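Local atomic coordinates of Exo-alpha-sialidase (Clostridium perfringens, PDB entry 2V72), a protein that is a sialidase toxin whose family 32 carbohydrate-binding module, the part described here, binds galactose and a calcium ion. Residues I68-R73 against A134-L139; F80-E85 against W102-L107; V57-A62 against E120-T125. All blocks are in the same frame, centred on the assembly; numbering follows the deposited sequence.

Contact 1: I68-R73 against A134-L139. With CA (calcium ion), chain B; GAL (beta-D-galactopyranose), chain C.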
loop_
_atom_site.group_PDB
_atom_site.type_symbol
_atom_site.label_atom_id
_atom_site.label_comp_id
_atom_site.label_asym_id
_atom_site.label_seq_id
_atom_site.Cartn_x
_atom_site.Cartn_y
_atom_site.Cartn_z
ATOM N N ILE A 68 -8.228 -1.481 5.039
ATOM C CA ILE A 68 -6.791 -1.295 4.804
ATOM C C ILE A 68 -6.392 0.099 5.302
ATOM O O ILE A 68 -7.041 1.090 4.960
ATOM C CB ILE A 68 -6.434 -1.463 3.295
ATOM C CG1 ILE A 68 -6.796 -2.874 2.806
ATOM C CG2 ILE A 68 -4.953 -1.189 3.044
ATOM C CD1 ILE A 68 -7.134 -2.955 1.339
ATOM N N ALA A 69 -5.340 0.164 6.115
ATOM C CA ALA A 69 -4.797 1.441 6.572
ATOM C C ALA A 69 -3.456 1.737 5.910
ATOM O O ALA A 69 -2.487 0.985 6.062
ATOM C CB ALA A 69 -4.676 1.473 8.096
ATOM N N ILE A 70 -3.424 2.838 5.166
ATOM C CA ILE A 70 -2.232 3.284 4.443
ATOM C C ILE A 70 -1.614 4.480 5.174
ATOM O O ILE A 70 -2.125 5.607 5.108
ATOM C CB ILE A 70 -2.566 3.658 2.971
ATOM C CG1 ILE A 70 -3.217 2.476 2.235
ATOM C CG2 ILE A 70 -1.321 4.143 2.233
ATOM C CD1 ILE A 70 -4.752 2.424 2.367
ATOM N N THR A 71 -0.514 4.210 5.872
ATOM C CA THR A 71 0.213 5.218 6.643
ATOM C C THR A 71 1.275 5.912 5.778
ATOM O O THR A 71 2.240 5.278 5.343
ATOM C CB THR A 71 0.899 4.578 7.863
ATOM O OG1 THR A 71 -0.053 3.788 8.590
ATOM C CG2 THR A 71 1.515 5.639 8.782
ATOM N N PRO A 72 1.096 7.222 5.524
ATOM C CA PRO A 72 2.100 7.992 4.805
ATOM C C PRO A 72 3.388 8.162 5.605
ATOM O O PRO A 72 3.446 7.815 6.790
ATOM C CB PRO A 72 1.420 9.358 4.606
ATOM C CG PRO A 72 -0.018 9.124 4.848
ATOM C CD PRO A 72 -0.069 8.054 5.874
ATOM N N ARG A 73 4.410 8.702 4.952
ATOM C CA ARG A 73 5.667 9.033 5.610
ATOM C C ARG A 73 5.469 9.993 6.783
ATOM O O ARG A 73 4.748 10.985 6.692
ATOM C CB ARG A 73 6.672 9.599 4.607
ATOM C CG ARG A 73 6.234 10.863 3.888
ATOM C CD ARG A 73 7.190 11.201 2.761
ATOM N NE ARG A 73 8.546 11.433 3.247
ATOM C CZ ARG A 73 9.649 11.315 2.511
ATOM N NH1 ARG A 73 9.582 10.948 1.232
ATOM N NH2 ARG A 73 10.826 11.550 3.063
ATOM N N ALA A 134 5.974 7.813 -5.067
ATOM C CA ALA A 134 5.019 7.109 -4.230
ATOM C C ALA A 134 5.776 6.608 -3.009
ATOM O O ALA A 134 6.860 6.021 -3.151
ATOM C CB ALA A 134 4.399 5.937 -4.992
ATOM N N SER A 135 5.218 6.861 -1.827
ATOM C CA SER A 135 5.748 6.345 -0.571
ATOM C C SER A 135 4.632 5.860 0.356
ATOM O O SER A 135 3.520 6.404 0.348
ATOM C CB SER A 135 6.635 7.379 0.137
ATOM O OG SER A 135 5.966 8.607 0.380
ATOM N N ILE A 136 4.935 4.806 1.112
ATOM C CA ILE A 136 4.066 4.256 2.142
ATOM C C ILE A 136 4.990 3.790 3.263
ATOM O O ILE A 136 5.866 2.950 3.045
ATOM C CB ILE A 136 3.206 3.048 1.634
ATOM C CG1 ILE A 136 2.130 3.504 0.638
ATOM C CG2 ILE A 136 2.542 2.316 2.806
ATOM C CD1 ILE A 136 1.414 2.361 -0.086
ATOM N N ALA A 137 4.806 4.348 4.455
ATOM C CA ALA A 137 5.634 3.977 5.601
ATOM C C ALA A 137 5.119 2.710 6.279
ATOM O O ALA A 137 5.914 1.889 6.739
ATOM C CB ALA A 137 5.750 5.146 6.600
ATOM N N GLU A 138 3.796 2.553 6.332
ATOM C CA GLU A 138 3.167 1.348 6.886
ATOM C C GLU A 138 1.868 0.974 6.169
ATOM O O GLU A 138 1.085 1.842 5.781
ATOM C CB GLU A 138 2.892 1.494 8.387
ATOM C CG GLU A 138 4.068 1.210 9.296
ATOM C CD GLU A 138 4.610 -0.185 9.132
ATOM O OE1 GLU A 138 3.880 -1.162 9.415
ATOM O OE2 GLU A 138 5.781 -0.303 8.726
ATOM N N LEU A 139 1.660 -0.329 5.999
ATOM C CA LEU A 139 0.444 -0.853 5.411
ATOM C C LEU A 139 -0.085 -1.987 6.275
ATOM O O LEU A 139 0.625 -2.959 6.552
ATOM C CB LEU A 139 0.680 -1.332 3.975
ATOM C CG LEU A 139 -0.625 -1.672 3.251
ATOM C CD1 LEU A 139 -0.635 -1.128 1.839
ATOM C CD2 LEU A 139 -0.932 -3.170 3.284
HETATM CA CA CA B . 7.684 0.899 7.867
HETATM C C1 GAL C . 14.410 13.360 -0.151
HETATM C C2 GAL C . 13.494 12.532 0.747
HETATM C C3 GAL C . 13.400 11.085 0.250
HETATM C C4 GAL C . 13.136 11.004 -1.255
HETATM C C5 GAL C . 14.067 11.922 -2.035
HETATM C C6 GAL C . 13.691 11.932 -3.514
HETATM O O1 GAL C . 14.300 14.708 0.226
HETATM O O2 GAL C . 13.949 12.582 2.084
HETATM O O3 GAL C . 12.348 10.432 0.923
HETATM O O4 GAL C . 11.802 11.371 -1.531
HETATM O O5 GAL C . 14.013 13.243 -1.508
HETATM O O6 GAL C . 14.749 12.481 -4.270
HETATM O O HOH W 1 3.932 8.711 2.285
#

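Contact 2: F80-E85 against W102-L107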
loop_
_atom_site.group_PDB
_atom_site.type_symbol
_atom_site.label_atom_id
_atom_site.label_comp_id
_atom_site.label_asym_id
_atom_site.label_seq_id
_atom_site.Cartn_x
_atom_site.Cartn_y
_atom_site.Cartn_z
ATOM N N PHE A 80 3.526 11.304 -1.195
ATOM C CA PHE A 80 2.153 11.301 -0.715
ATOM C C PHE A 80 1.335 10.909 -1.942
ATOM O O PHE A 80 1.324 11.639 -2.935
ATOM C CB PHE A 80 1.703 12.695 -0.236
ATOM C CG PHE A 80 2.143 13.067 1.165
ATOM C CD1 PHE A 80 1.947 14.366 1.628
ATOM C CD2 PHE A 80 2.742 12.148 2.014
ATOM C CE1 PHE A 80 2.337 14.747 2.922
ATOM C CE2 PHE A 80 3.133 12.518 3.307
ATOM C CZ PHE A 80 2.928 13.819 3.760
ATOM N N ILE A 81 0.688 9.749 -1.896
ATOM C CA ILE A 81 -0.136 9.303 -3.017
ATOM C C ILE A 81 -1.446 10.084 -3.021
ATOM O O ILE A 81 -2.139 10.139 -2.002
ATOM C CB ILE A 81 -0.397 7.773 -2.975
ATOM C CG1 ILE A 81 0.941 7.014 -2.942
ATOM C CG2 ILE A 81 -1.268 7.350 -4.167
ATOM C CD1 ILE A 81 0.844 5.535 -2.640
ATOM N N THR A 82 -1.762 10.699 -4.161
ATOM C CA THR A 82 -2.963 11.526 -4.298
ATOM C C THR A 82 -4.085 10.856 -5.104
ATOM O O THR A 82 -5.261 11.155 -4.895
ATOM C CB THR A 82 -2.647 12.896 -4.945
ATOM O OG1 THR A 82 -2.134 12.694 -6.269
ATOM C CG2 THR A 82 -1.644 13.690 -4.102
ATOM N N LYS A 83 -3.716 9.979 -6.034
ATOM C CA LYS A 83 -4.677 9.231 -6.842
ATOM C C LYS A 83 -4.239 7.765 -6.888
ATOM O O LYS A 83 -3.071 7.460 -7.177
ATOM C CB LYS A 83 -4.769 9.825 -8.252
ATOM C CG LYS A 83 -6.082 9.546 -8.974
ATOM C CD LYS A 83 -6.053 10.014 -10.424
ATOM C CE LYS A 83 -7.348 9.624 -11.128
ATOM N NZ LYS A 83 -7.170 9.266 -12.577
ATOM N N TYR A 84 -5.175 6.864 -6.596
ATOM C CA TYR A 84 -4.851 5.460 -6.353
ATOM C C TYR A 84 -5.866 4.475 -6.952
ATOM O O TYR A 84 -6.985 4.852 -7.321
ATOM C CB TYR A 84 -4.718 5.202 -4.841
ATOM C CG TYR A 84 -6.029 5.322 -4.086
ATOM C CD1 TYR A 84 -6.838 4.208 -3.870
ATOM C CD2 TYR A 84 -6.465 6.558 -3.605
ATOM C CE1 TYR A 84 -8.053 4.320 -3.191
ATOM C CE2 TYR A 84 -7.670 6.684 -2.929
ATOM C CZ TYR A 84 -8.457 5.564 -2.721
ATOM O OH TYR A 84 -9.646 5.698 -2.052
ATOM N N GLU A 85 -5.444 3.215 -7.047
ATOM C CA GLU A 85 -6.314 2.075 -7.319
ATOM C C GLU A 85 -5.901 0.969 -6.370
ATOM O O GLU A 85 -4.727 0.857 -6.016
ATOM C CB GLU A 85 -6.122 1.558 -8.740
ATOM C CG GLU A 85 -6.797 2.346 -9.857
ATOM C CD GLU A 85 -6.464 1.775 -11.241
ATOM O OE1 GLU A 85 -5.626 0.847 -11.320
ATOM O OE2 GLU A 85 -7.026 2.259 -12.246
ATOM N N TRP A 102 -6.662 10.807 -2.647
ATOM C CA TRP A 102 -6.276 11.091 -1.272
ATOM C C TRP A 102 -5.719 12.506 -1.142
ATOM O O TRP A 102 -5.078 13.018 -2.066
ATOM C CB TRP A 102 -5.242 10.083 -0.767
ATOM C CG TRP A 102 -5.793 8.730 -0.420
ATOM C CD1 TRP A 102 -7.036 8.446 0.090
ATOM C CD2 TRP A 102 -5.103 7.477 -0.514
ATOM N NE1 TRP A 102 -7.165 7.093 0.298
ATOM C CE2 TRP A 102 -5.998 6.473 -0.065
ATOM C CE3 TRP A 102 -3.821 7.101 -0.945
ATOM C CZ2 TRP A 102 -5.651 5.113 -0.038
ATOM C CZ3 TRP A 102 -3.473 5.751 -0.915
ATOM C CH2 TRP A 102 -4.390 4.772 -0.467
ATOM N N GLU A 103 -5.960 13.119 0.018
ATOM C CA GLU A 103 -5.440 14.444 0.356
ATOM C C GLU A 103 -3.919 14.450 0.484
ATOM O O GLU A 103 -3.308 13.413 0.746
ATOM C CB GLU A 103 -6.046 14.920 1.681
ATOM C CG GLU A 103 -7.225 15.868 1.567
ATOM C CD GLU A 103 -7.665 16.382 2.927
ATOM O OE1 GLU A 103 -8.422 15.658 3.613
ATOM O OE2 GLU A 103 -7.249 17.503 3.319
ATOM N N GLU A 104 -3.329 15.635 0.330
ATOM C CA GLU A 104 -1.900 15.857 0.525
ATOM C C GLU A 104 -1.501 16.139 1.970
ATOM O O GLU A 104 -1.168 17.277 2.327
ATOM C CB GLU A 104 -1.439 17.020 -0.333
ATOM C CG GLU A 104 -0.959 16.630 -1.704
ATOM C CD GLU A 104 -0.336 17.798 -2.412
ATOM O OE1 GLU A 104 0.671 18.336 -1.892
ATOM O OE2 GLU A 104 -0.858 18.176 -3.481
ATOM N N ASN A 105 -1.516 15.099 2.794
ATOM C CA ASN A 105 -1.092 15.213 4.179
ATOM C C ASN A 105 -0.609 13.861 4.676
ATOM O O ASN A 105 -0.703 12.871 3.957
ATOM C CB ASN A 105 -2.225 15.780 5.062
ATOM C CG ASN A 105 -3.488 14.930 5.027
ATOM O OD1 ASN A 105 -3.445 13.722 5.252
ATOM N ND2 ASN A 105 -4.621 15.567 4.754
ATOM N N ASN A 106 -0.093 13.821 5.901
ATOM C CA ASN A 106 0.465 12.592 6.465
ATOM C C ASN A 106 -0.496 11.781 7.350
ATOM O O ASN A 106 -0.064 10.897 8.093
ATOM C CB ASN A 106 1.766 12.899 7.218
ATOM C CG ASN A 106 1.560 13.804 8.434
ATOM O OD1 ASN A 106 2.501 14.041 9.198
ATOM N ND2 ASN A 106 0.339 14.310 8.620
ATOM N N LEU A 107 -1.788 12.086 7.274
ATOM C CA LEU A 107 -2.792 11.348 8.029
ATOM C C LEU A 107 -2.980 9.964 7.411
ATOM O O LEU A 107 -2.981 9.824 6.189
ATOM C CB LEU A 107 -4.136 12.100 8.043
ATOM C CG LEU A 107 -4.201 13.523 8.624
ATOM C CD1 LEU A 107 -5.426 14.270 8.123
ATOM C CD2 LEU A 107 -4.164 13.514 10.138
HETATM O O HOH W 2 -1.325 11.459 0.148
#

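Contact 3: V57-A62 against E120-T125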
loop_
_atom_site.group_PDB
_atom_site.type_symbol
_atom_site.label_atom_id
_atom_site.label_comp_id
_atom_site.label_asym_id
_atom_site.label_seq_id
_atom_site.Cartn_x
_atom_site.Cartn_y
_atom_site.Cartn_z
ATOM N N VAL A 57 1.284 -6.552 -1.822
ATOM C CA VAL A 57 1.477 -7.192 -0.541
ATOM C C VAL A 57 0.712 -8.514 -0.533
ATOM O O VAL A 57 -0.527 -8.538 -0.610
ATOM C CB VAL A 57 1.004 -6.280 0.627
ATOM C CG1 VAL A 57 1.224 -6.968 1.965
ATOM C CG2 VAL A 57 1.731 -4.942 0.591
ATOM N N ASN A 58 1.461 -9.608 -0.460
ATOM C CA ASN A 58 0.876 -10.932 -0.319
ATOM C C ASN A 58 0.528 -11.165 1.133
ATOM O O ASN A 58 1.308 -10.829 2.026
ATOM C CB ASN A 58 1.831 -12.009 -0.826
ATOM C CG ASN A 58 1.176 -13.364 -0.912
ATOM O OD1 ASN A 58 1.106 -14.098 0.076
ATOM N ND2 ASN A 58 0.688 -13.708 -2.104
ATOM N N LEU A 59 -0.646 -11.746 1.363
ATOM C CA LEU A 59 -1.229 -11.799 2.702
ATOM C C LEU A 59 -0.918 -13.089 3.452
ATOM O O LEU A 59 -1.193 -13.190 4.656
ATOM C CB LEU A 59 -2.738 -11.530 2.643
ATOM C CG LEU A 59 -3.191 -10.232 1.958
ATOM C CD1 LEU A 59 -4.702 -10.175 1.864
ATOM C CD2 LEU A 59 -2.650 -8.975 2.652
ATOM N N GLY A 60 -0.332 -14.062 2.750
ATOM C CA GLY A 60 0.066 -15.334 3.366
ATOM C C GLY A 60 -0.927 -16.456 3.138
ATOM O O GLY A 60 -0.540 -17.590 2.865
ATOM N N LYS A 61 -2.213 -16.138 3.264
ATOM C CA LYS A 61 -3.289 -17.091 2.990
ATOM C C LYS A 61 -4.521 -16.362 2.461
ATOM O O LYS A 61 -4.480 -15.150 2.254
ATOM C CB LYS A 61 -3.615 -17.939 4.229
ATOM C CG LYS A 61 -4.168 -17.185 5.427
ATOM C CD LYS A 61 -4.357 -18.148 6.614
ATOM C CE LYS A 61 -5.242 -17.562 7.722
ATOM N NZ LYS A 61 -6.658 -17.343 7.278
ATOM N N ALA A 62 -5.602 -17.102 2.214
ATOM C CA ALA A 62 -6.871 -16.494 1.825
ATOM C C ALA A 62 -7.497 -15.760 3.016
ATOM O O ALA A 62 -7.735 -16.348 4.071
ATOM C CB ALA A 62 -7.820 -17.543 1.273
ATOM N N GLU A 120 -5.944 -13.002 -1.312
ATOM C CA GLU A 120 -4.661 -13.558 -0.858
ATOM C C GLU A 120 -3.549 -12.512 -0.983
ATOM O O GLU A 120 -2.472 -12.654 -0.394
ATOM C CB GLU A 120 -4.248 -14.778 -1.695
ATOM C CG GLU A 120 -5.353 -15.478 -2.482
ATOM C CD GLU A 120 -4.826 -16.101 -3.765
ATOM O OE1 GLU A 120 -5.246 -15.662 -4.860
ATOM O OE2 GLU A 120 -3.970 -17.012 -3.688
ATOM N N GLU A 121 -3.813 -11.483 -1.782
ATOM C CA GLU A 121 -2.833 -10.458 -2.100
ATOM C C GLU A 121 -3.549 -9.149 -2.427
ATOM O O GLU A 121 -4.658 -9.164 -2.953
ATOM C CB GLU A 121 -1.969 -10.910 -3.285
ATOM C CG GLU A 121 -0.709 -10.084 -3.506
ATOM C CD GLU A 121 0.256 -10.718 -4.495
ATOM O OE1 GLU A 121 0.547 -10.079 -5.532
ATOM O OE2 GLU A 121 0.719 -11.852 -4.236
ATOM N N ILE A 122 -2.912 -8.027 -2.096
ATOM C CA ILE A 122 -3.445 -6.692 -2.401
ATOM C C ILE A 122 -2.399 -5.843 -3.105
ATOM O O ILE A 122 -1.213 -5.915 -2.789
ATOM C CB ILE A 122 -3.899 -5.951 -1.122
ATOM C CG1 ILE A 122 -4.913 -6.791 -0.346
ATOM C CG2 ILE A 122 -4.517 -4.594 -1.471
ATOM C CD1 ILE A 122 -5.055 -6.375 1.083
ATOM N N LYS A 123 -2.846 -5.033 -4.053
ATOM C CA LYS A 123 -1.954 -4.185 -4.820
ATOM C C LYS A 123 -2.407 -2.735 -4.747
ATOM O O LYS A 123 -3.519 -2.397 -5.163
ATOM C CB LYS A 123 -1.929 -4.650 -6.275
ATOM C CG LYS A 123 -0.828 -4.062 -7.135
ATOM C CD LYS A 123 -1.134 -4.342 -8.594
ATOM C CE LYS A 123 0.115 -4.332 -9.449
ATOM N NZ LYS A 123 -0.210 -4.680 -10.871
ATOM N N ILE A 124 -1.545 -1.882 -4.208
ATOM C CA ILE A 124 -1.799 -0.445 -4.199
ATOM C C ILE A 124 -1.023 0.204 -5.333
ATOM O O ILE A 124 0.210 0.165 -5.353
ATOM C CB ILE A 124 -1.394 0.229 -2.857
ATOM C CG1 ILE A 124 -1.828 -0.605 -1.638
ATOM C CG2 ILE A 124 -1.904 1.684 -2.804
ATOM C CD1 ILE A 124 -3.314 -0.976 -1.596
ATOM N N THR A 125 -1.758 0.800 -6.266
ATOM C CA THR A 125 -1.176 1.488 -7.406
ATOM C C THR A 125 -1.275 2.991 -7.200
ATOM O O THR A 125 -2.355 3.524 -6.944
ATOM C CB THR A 125 -1.865 1.077 -8.738
ATOM O OG1 THR A 125 -1.672 -0.327 -8.958
ATOM C CG2 THR A 125 -1.299 1.858 -9.929
#

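Contact 1: I68-R73 against A134-L139
A classic beta bulge, in which A137 and E138 both face T71, joins strands 62-71 and 135-142 within one sheet of this F5/8 type C beta-sandwich. T71 O accepts twice, from A137 N at 2.9 Å and from E138 N at 3.3 Å, while T71 N donates to E138 O at 2.9 Å. The two residues of the bulge are also calcium ligands: A137 O binds the ion at 2.3 Å and E138 OE2 at 2.4 Å, with further ligands from S31, D34, N36 and T39. E138 starts out alongside T71, their CB atoms in contact, and then bends at chi2 (-59°), which turns CD away from T71 and toward the calcium ion; Q13 holds OE1. On the I70 and L139 face, I70 CG2 packs on I136 CG1 at 3.9 Å. Past the strand end, one water accepts from R73 N and donates to S135 OG, which also bonds to N78. The R73 side chain passes S135 OG with its CD, and S75 O accepts a hydrogen bond from NE. Its guanidinium meets galactose edge-on, NH1 and NH2 sharing the sugar O3 at 2.8 Å from NH1 and 2.9 Å from NH2.

Contact 2: F80-E85 against W102-L107
The backbones of T82 and W102 approach to 4.5 Å between their CA atoms and are joined by a bond from W102 N to T82 O of 2.7 Å, the donor lying 45° out of the carbonyl plane. T82 O also accepts from T101 OG1, and one water donates to both I81 O and E103 O, bridging the two segments. The side chains illustrate two uses of an aromatic face, ring on ring and ring on peptide. Y84 and W102 form an offset stack with planes 18° apart and 3.9 Å between the centroids of the Y84 ring and the W102 six-membered ring; Y84 CE2 sits 3.3 Å from W102 NE1. A chi1 of 68° places Y84 CG between its own backbone N and carbonyl carbon, on the side of the indole. I81 O lies in the indole plane at its edge, 3.6 Å from W102 CE3. F80 too offers a face, but to a peptide group: N105 O stands over its ring centre, and N106 CB touches F80 CZ at 3.8 Å. The loop is shaped by an Asx turn, N105 OD1 accepting from L107 N at 3.1 Å. Chemically, the contact rests mostly on aromatic surface with few direct polar links; K109 NZ is hydrogen-bonded to N105 O, and its positive charge may partly offset the unfavourable approach of that oxygen to the F80 pi cloud.

Contact 3: V57-A62 against E120-T125
V57 and I122 form an antiparallel hydrogen-bonded pair, with V57 N to I122 O at 2.8 Å and I122 N to V57 O at 2.9 Å, and L59 N adds a third backbone bond to E120 O at 2.7 Å. The strand segments 57-59 and 121-125 run at 159° to each other. Polar side chains meet on the N58 and E121 face. There N58 ND2 donates to E121 OE2 at 2.8 Å, almost straight at 173°; the oxygen lies in the amide plane of N58 and accepts through its anti lone pair, the amide and carboxylate being turned 67° apart. Since N58 OD1 also accepts from G60 N at 3.0 Å, in an Asx turn, both ends of the amide are engaged and its rotation is fixed. G60 follows with a positive phi, where the chain turns its corner, a conformation that favours glycine. Apolar contact belongs to the other face: L59 CD1 and CD2 each lie 3.9 Å from I122 CD1, and the two side chains cross obliquely. Within its sheet, strand 121-129 lies between 53-59 and 84-90; E120 and E121 both face I89 in a classic beta bulge, while V141 of strand 135-142, in the other sheet, packs against L59 and I122.

From the N terminus, residues 57-62 come first and open the loop that contact 3 closes at 120-125. Residues 68-73 then open a second loop, which contact 1 closes at 134-139, so these two cross. Contact 2, with 80-85 and 102-107, closes a shorter loop lying within both. Contact 3 ties together two strands of one sheet and contact 1 two of the other; across the core, L139 CD1 packs on I124 CG1 at 3.7 Å. Contact 2 brings the loop after strand 93-101 onto F80, strand 81-82 and Y84, and abuts contact 1, where F80 packs on R73, the galactose-binding arginine.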